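Local coordinates for protein TbpB (Actinobacillus pleuropneumoniae, PDB 3HOL) that binds host transferrin as the lipoprotein component of the bacterial transferrin receptor, probably capturing the iron-loaded form for iron acquisition, at residues Q174-F179 with K183-L188; N205-A210 with E244-K249. All coordinates share one frame; numbering follows the deposited sequence.

Interaction 1 (Q174-F179 with K183-L188); sequences QFEVDF and KMTGKL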
loop_
_atom_site.group_PDB
_atom_site.type_symbol
_atom_site.label_atom_id
_atom_site.label_comp_id
_atom_site.label_asym_id
_atom_site.label_seq_id
_atom_site.Cartn_x
_atom_site.Cartn_y
_atom_site.Cartn_z
ATOM N N GLN A 174 -21.191 -7.668 2.932
ATOM C CA GLN A 174 -21.493 -6.949 1.719
ATOM C C GLN A 174 -21.153 -5.474 1.920
ATOM O O GLN A 174 -21.492 -4.890 2.955
ATOM C CB GLN A 174 -22.964 -7.165 1.299
ATOM C CG GLN A 174 -23.355 -6.462 -0.008
ATOM C CD GLN A 174 -24.755 -6.804 -0.512
ATOM O OE1 GLN A 174 -25.155 -7.961 -0.517
ATOM N NE2 GLN A 174 -25.506 -5.779 -0.951
ATOM N N PHE A 175 -20.457 -4.878 0.942
ATOM C CA PHE A 175 -20.042 -3.483 1.039
ATOM C C PHE A 175 -20.397 -2.760 -0.252
ATOM O O PHE A 175 -20.276 -3.340 -1.325
ATOM C CB PHE A 175 -18.515 -3.377 1.255
ATOM C CG PHE A 175 -18.008 -4.197 2.430
ATOM C CD1 PHE A 175 -17.979 -3.653 3.721
ATOM C CD2 PHE A 175 -17.575 -5.512 2.230
ATOM C CE1 PHE A 175 -17.537 -4.445 4.830
ATOM C CE2 PHE A 175 -17.103 -6.317 3.316
ATOM C CZ PHE A 175 -17.082 -5.786 4.602
ATOM N N GLU A 176 -20.853 -1.512 -0.157
ATOM C CA GLU A 176 -21.105 -0.745 -1.377
ATOM C C GLU A 176 -20.159 0.426 -1.401
ATOM O O GLU A 176 -20.156 1.240 -0.492
ATOM C CB GLU A 176 -22.571 -0.261 -1.411
ATOM C CG GLU A 176 -22.875 0.606 -2.605
ATOM C CD GLU A 176 -24.240 1.309 -2.466
ATOM O OE1 GLU A 176 -25.232 0.660 -2.810
ATOM O OE2 GLU A 176 -24.316 2.475 -1.983
ATOM N N VAL A 177 -19.338 0.517 -2.445
ATOM C CA VAL A 177 -18.328 1.573 -2.513
ATOM C C VAL A 177 -18.710 2.559 -3.625
ATOM O O VAL A 177 -18.859 2.177 -4.797
ATOM C CB VAL A 177 -16.889 1.029 -2.732
ATOM C CG1 VAL A 177 -15.855 2.204 -2.783
ATOM C CG2 VAL A 177 -16.521 0.034 -1.578
ATOM N N ASP A 178 -18.830 3.828 -3.235
ATOM C CA ASP A 178 -19.008 4.905 -4.206
ATOM C C ASP A 178 -17.650 5.548 -4.404
ATOM O O ASP A 178 -17.206 6.335 -3.562
ATOM C CB ASP A 178 -20.053 5.916 -3.707
ATOM C CG ASP A 178 -20.419 6.986 -4.786
ATOM O OD1 ASP A 178 -19.621 7.241 -5.708
ATOM O OD2 ASP A 178 -21.521 7.569 -4.687
ATOM N N PHE A 179 -16.952 5.171 -5.481
ATOM C CA PHE A 179 -15.611 5.697 -5.690
ATOM C C PHE A 179 -15.606 7.206 -6.021
ATOM O O PHE A 179 -14.604 7.907 -5.775
ATOM C CB PHE A 179 -14.853 4.856 -6.746
ATOM C CG PHE A 179 -14.417 3.481 -6.212
ATOM C CD1 PHE A 179 -15.205 2.339 -6.435
ATOM C CD2 PHE A 179 -13.251 3.350 -5.458
ATOM C CE1 PHE A 179 -14.796 1.053 -5.924
ATOM C CE2 PHE A 179 -12.829 2.104 -4.944
ATOM C CZ PHE A 179 -13.615 0.953 -5.149
ATOM N N LYS A 183 -16.596 7.009 -0.436
ATOM C CA LYS A 183 -17.415 6.529 0.685
ATOM C C LYS A 183 -17.721 5.068 0.560
ATOM O O LYS A 183 -17.931 4.570 -0.543
ATOM C CB LYS A 183 -18.762 7.289 0.707
ATOM C CG LYS A 183 -18.616 8.754 1.043
ATOM C CD LYS A 183 -18.120 8.967 2.446
ATOM C CE LYS A 183 -18.061 10.494 2.803
ATOM N NZ LYS A 183 -17.723 10.660 4.265
ATOM N N MET A 184 -17.784 4.386 1.691
ATOM C CA MET A 184 -18.157 2.958 1.738
ATOM C C MET A 184 -19.206 2.777 2.811
ATOM O O MET A 184 -19.105 3.356 3.888
ATOM C CB MET A 184 -16.921 2.084 2.111
ATOM C CG MET A 184 -17.206 0.570 2.330
ATOM S SD MET A 184 -15.764 -0.271 3.134
ATOM C CE MET A 184 -14.625 -0.358 1.744
ATOM N N THR A 185 -20.222 1.992 2.501
ATOM C CA THR A 185 -21.232 1.556 3.469
ATOM C C THR A 185 -21.264 0.013 3.360
ATOM O O THR A 185 -20.680 -0.563 2.445
ATOM C CB THR A 185 -22.649 2.152 3.169
ATOM O OG1 THR A 185 -23.064 1.734 1.856
ATOM C CG2 THR A 185 -22.656 3.738 3.239
ATOM N N GLY A 186 -21.881 -0.660 4.321
ATOM C CA GLY A 186 -22.010 -2.100 4.218
ATOM C C GLY A 186 -22.628 -2.713 5.467
ATOM O O GLY A 186 -22.923 -2.010 6.432
ATOM N N LYS A 187 -22.786 -4.035 5.426
ATOM C CA LYS A 187 -23.358 -4.818 6.499
ATOM C C LYS A 187 -22.595 -6.133 6.677
ATOM O O LYS A 187 -22.251 -6.824 5.697
ATOM C CB LYS A 187 -24.816 -5.168 6.234
ATOM C CG LYS A 187 -25.779 -3.960 6.089
ATOM C CD LYS A 187 -27.242 -4.452 5.955
ATOM C CE LYS A 187 -28.232 -3.281 6.051
ATOM N NZ LYS A 187 -27.864 -2.187 5.121
ATOM N N LEU A 188 -22.383 -6.478 7.939
ATOM C CA LEU A 188 -21.944 -7.831 8.316
ATOM C C LEU A 188 -23.180 -8.508 8.886
ATOM O O LEU A 188 -23.801 -7.994 9.826
ATOM C CB LEU A 188 -20.825 -7.729 9.365
ATOM C CG LEU A 188 -19.673 -6.827 8.929
ATOM C CD1 LEU A 188 -18.552 -6.914 9.982
ATOM C CD2 LEU A 188 -19.109 -7.221 7.524
HETATM O O HOH W 1 -25.258 3.032 0.337
#
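Phe175, Val177, Met184 and Leu188 meet on the buried face of a two-stranded antiparallel ladder, where apolar contacts line the barrel interior. The sulfur of Met184 lies obliquely to the Phe175 ring, with SD 5.1 Å from the ring centroid, a Met-aromatic contact. Because chi3 of Met184 bends the chain (-75°), its methyl turns back across Val177, with CE 3.8 Å from Val177 CG2. At the far end of the ring, Phe175 CZ comes to 3.8 Å from Leu188 CD2. At the pair Phe175-Gly186 the backbones come close, with Phe175 CA 4.0 Å from Gly186 CA, and the Phe175 ring lies obliquely to Gly186 CA.

Six backbone hydrogen bonds hold the strands, two in each of the pairs Gln174-Lys187, Glu176-Thr185 and Asp178-Lys183. The shortest runs 2.8 Å from Glu176 N to Thr185 O. That same oxygen also receives a CA-H contact from Phe175 CA at 3.3 Å. On the outer face Glu176 and Thr185 lie side by side and share a water, which donates to Glu176 OE2 at 2.6 Å and lies 3.0 Å from Thr185 OG1. The side chain of Lys183, paired with Asp178 at the end of the ladder, leads away from it, and NZ forms a salt bridge with Asp201 of strand 193-203.

The two segments form the hairpin of strands 171-178 and 183-190 in the N-lobe barrel. Strand 119-133 continues the sheet beside 171-178, strand 193-203 continues it beside 183-190, and Phe175 meets Phe261 of strand 257-265 inside.

Interaction 2 (N205-A210 with E244-K249); sequences NRFTGA and EEMAGK
The ring of Phe207 carries this contact, reaching from strand 206-213 towards strand 245-251 with its far corner, CZ, pressed on two partners at once. Both approach obliquely: the methyl of Met246, with CE 3.7 Å from Phe207 CZ, and the carbonyl oxygen of Ala247, with O 3.6 Å from the same carbon. Elsewhere round the ring, Phe238 meets it edge-to-face, while Leu234 and Phe261 add apolar contacts. The Phe207 and Met246 side chains cross at about a right angle, and the methionine touches the ring through its end methyl. In Phe207, CG sits between the backbone N and the carbonyl carbon (chi1 44°), which sends the ring inward, over strand 231-239, to strand 245-251. Met246 takes a similar first torsion (chi1 58°), and a bend at its last one, -80°, swings CE round to the ring.

The strands are not neighbours in the sheet: strand 231-239 lies between them and bonds to both, and the CA atoms of Phe207 and Gly248, the nearest pair across the segments, stay 8.7 Å apart. The contact therefore spans the inner side of the intervening strand in a curled antiparallel beta barrel. At the start of strand 245-251, Glu244 and Glu245 both face Tyr239 in a classic beta bulge. On the other side of the sheet, Arg206 forms a salt bridge with Glu235 and a hydrogen bond with Tyr239 OH, and Lys249 makes a cation-pi contact with Tyr30.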
loop_
_atom_site.group_PDB
_atom_site.type_symbol
_atom_site.label_atom_id
_atom_site.label_comp_id
_atom_site.label_asym_id
_atom_site.label_seq_id
_atom_site.Cartn_x
_atom_site.Cartn_y
_atom_site.Cartn_z
ATOM N N ASN A 205 -5.115 3.705 -1.018
ATOM C CA ASN A 205 -5.849 2.465 -1.312
ATOM C C ASN A 205 -6.425 1.852 -0.037
ATOM O O ASN A 205 -6.734 0.663 -0.003
ATOM C CB ASN A 205 -5.017 1.447 -2.126
ATOM C CG ASN A 205 -3.682 1.136 -1.483
ATOM O OD1 ASN A 205 -3.588 1.083 -0.263
ATOM N ND2 ASN A 205 -2.630 0.975 -2.297
ATOM N N ARG A 206 -6.582 2.673 1.010
ATOM C CA ARG A 206 -7.101 2.167 2.287
ATOM C C ARG A 206 -8.438 2.817 2.628
ATOM O O ARG A 206 -8.834 3.828 2.026
ATOM C CB ARG A 206 -6.086 2.400 3.438
ATOM C CG ARG A 206 -4.664 1.904 3.162
ATOM C CD ARG A 206 -4.621 0.411 2.937
ATOM N NE ARG A 206 -4.778 -0.328 4.180
ATOM C CZ ARG A 206 -4.502 -1.626 4.308
ATOM N NH1 ARG A 206 -4.060 -2.318 3.265
ATOM N NH2 ARG A 206 -4.670 -2.248 5.481
ATOM N N PHE A 207 -9.181 2.194 3.540
ATOM C CA PHE A 207 -10.369 2.838 4.067
ATOM C C PHE A 207 -10.309 2.809 5.590
ATOM O O PHE A 207 -9.778 1.844 6.184
ATOM C CB PHE A 207 -11.667 2.220 3.504
ATOM C CG PHE A 207 -11.649 0.722 3.474
ATOM C CD1 PHE A 207 -12.068 -0.010 4.568
ATOM C CD2 PHE A 207 -11.113 0.033 2.374
ATOM C CE1 PHE A 207 -12.000 -1.429 4.563
ATOM C CE2 PHE A 207 -11.066 -1.343 2.354
ATOM C CZ PHE A 207 -11.521 -2.084 3.472
ATOM N N THR A 208 -10.840 3.875 6.221
ATOM C CA THR A 208 -10.927 3.959 7.689
ATOM C C THR A 208 -12.302 4.425 8.121
ATOM O O THR A 208 -12.944 5.295 7.464
ATOM C CB THR A 208 -9.889 4.957 8.276
ATOM O OG1 THR A 208 -10.056 6.222 7.640
ATOM C CG2 THR A 208 -8.465 4.502 7.995
ATOM N N GLY A 209 -12.789 3.877 9.232
ATOM C CA GLY A 209 -14.124 4.239 9.649
ATOM C C GLY A 209 -14.583 3.525 10.896
ATOM O O GLY A 209 -13.781 3.312 11.812
ATOM N N ALA A 210 -15.862 3.114 10.902
ATOM C CA ALA A 210 -16.508 2.598 12.087
ATOM C C ALA A 210 -17.425 1.420 11.807
ATOM O O ALA A 210 -18.024 1.322 10.723
ATOM C CB ALA A 210 -17.295 3.752 12.792
ATOM N N GLU A 244 -9.884 -4.777 -7.328
ATOM C CA GLU A 244 -10.785 -5.890 -7.553
ATOM C C GLU A 244 -11.378 -6.449 -6.240
ATOM O O GLU A 244 -12.483 -6.909 -6.243
ATOM C CB GLU A 244 -10.048 -7.022 -8.278
ATOM C CG GLU A 244 -9.676 -6.685 -9.759
ATOM C CD GLU A 244 -8.301 -6.081 -9.961
ATOM O OE1 GLU A 244 -7.714 -5.400 -9.085
ATOM O OE2 GLU A 244 -7.791 -6.242 -11.068
ATOM N N GLU A 245 -10.629 -6.382 -5.138
ATOM C CA GLU A 245 -11.009 -7.059 -3.897
ATOM C C GLU A 245 -10.672 -6.136 -2.718
ATOM O O GLU A 245 -9.978 -5.095 -2.899
ATOM C CB GLU A 245 -10.249 -8.406 -3.777
ATOM C CG GLU A 245 -10.723 -9.424 -4.883
ATOM C CD GLU A 245 -9.883 -10.653 -4.941
ATOM O OE1 GLU A 245 -9.105 -10.926 -4.001
ATOM O OE2 GLU A 245 -9.975 -11.347 -5.949
ATOM N N MET A 246 -11.197 -6.477 -1.534
ATOM C CA MET A 246 -10.957 -5.653 -0.348
ATOM C C MET A 246 -10.899 -6.570 0.870
ATOM O O MET A 246 -11.488 -7.668 0.875
ATOM C CB MET A 246 -12.052 -4.575 -0.188
ATOM C CG MET A 246 -13.463 -5.198 -0.079
ATOM S SD MET A 246 -14.748 -3.958 0.273
ATOM C CE MET A 246 -14.545 -3.745 2.103
ATOM N N ALA A 247 -10.181 -6.138 1.909
ATOM C CA ALA A 247 -10.097 -6.931 3.137
ATOM C C ALA A 247 -9.808 -5.958 4.261
ATOM O O ALA A 247 -9.289 -4.838 4.021
ATOM C CB ALA A 247 -8.989 -8.001 3.025
ATOM N N GLY A 248 -10.177 -6.330 5.470
ATOM C CA GLY A 248 -9.873 -5.443 6.614
ATOM C C GLY A 248 -10.341 -5.985 7.929
ATOM O O GLY A 248 -10.677 -7.181 8.051
ATOM N N LYS A 249 -10.327 -5.119 8.945
ATOM C CA LYS A 249 -10.605 -5.592 10.305
ATOM C C LYS A 249 -11.163 -4.455 11.133
ATOM O O LYS A 249 -11.047 -3.270 10.759
ATOM C CB LYS A 249 -9.315 -6.135 10.983
ATOM C CG LYS A 249 -8.406 -5.008 11.544
ATOM C CD LYS A 249 -7.052 -5.570 12.045
ATOM C CE LYS A 249 -6.269 -4.553 12.898
ATOM N NZ LYS A 249 -6.051 -3.266 12.112
#

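Interactions 1 and 2 come in series along the chain, the hairpin 174-179/183-188 closing before the contact of 205-210 with 244-249 opens, and their centres are 10 Å apart. Both lie in the same curled antiparallel sheet, the N-lobe barrel, and they touch in its interior. Met246 joins them: its CE lies 3.4 Å from Met184 CE and 3.5 Å from Phe175 CG. Met184 CE also reaches Phe207 CD2 at 3.6 Å. Interaction 1 binds adjacent strands through backbone bonds, whereas interaction 2 joins strands separated by another. The two methionines and two phenylalanines are in continuous contact, as part of the apolar interior of the barrel.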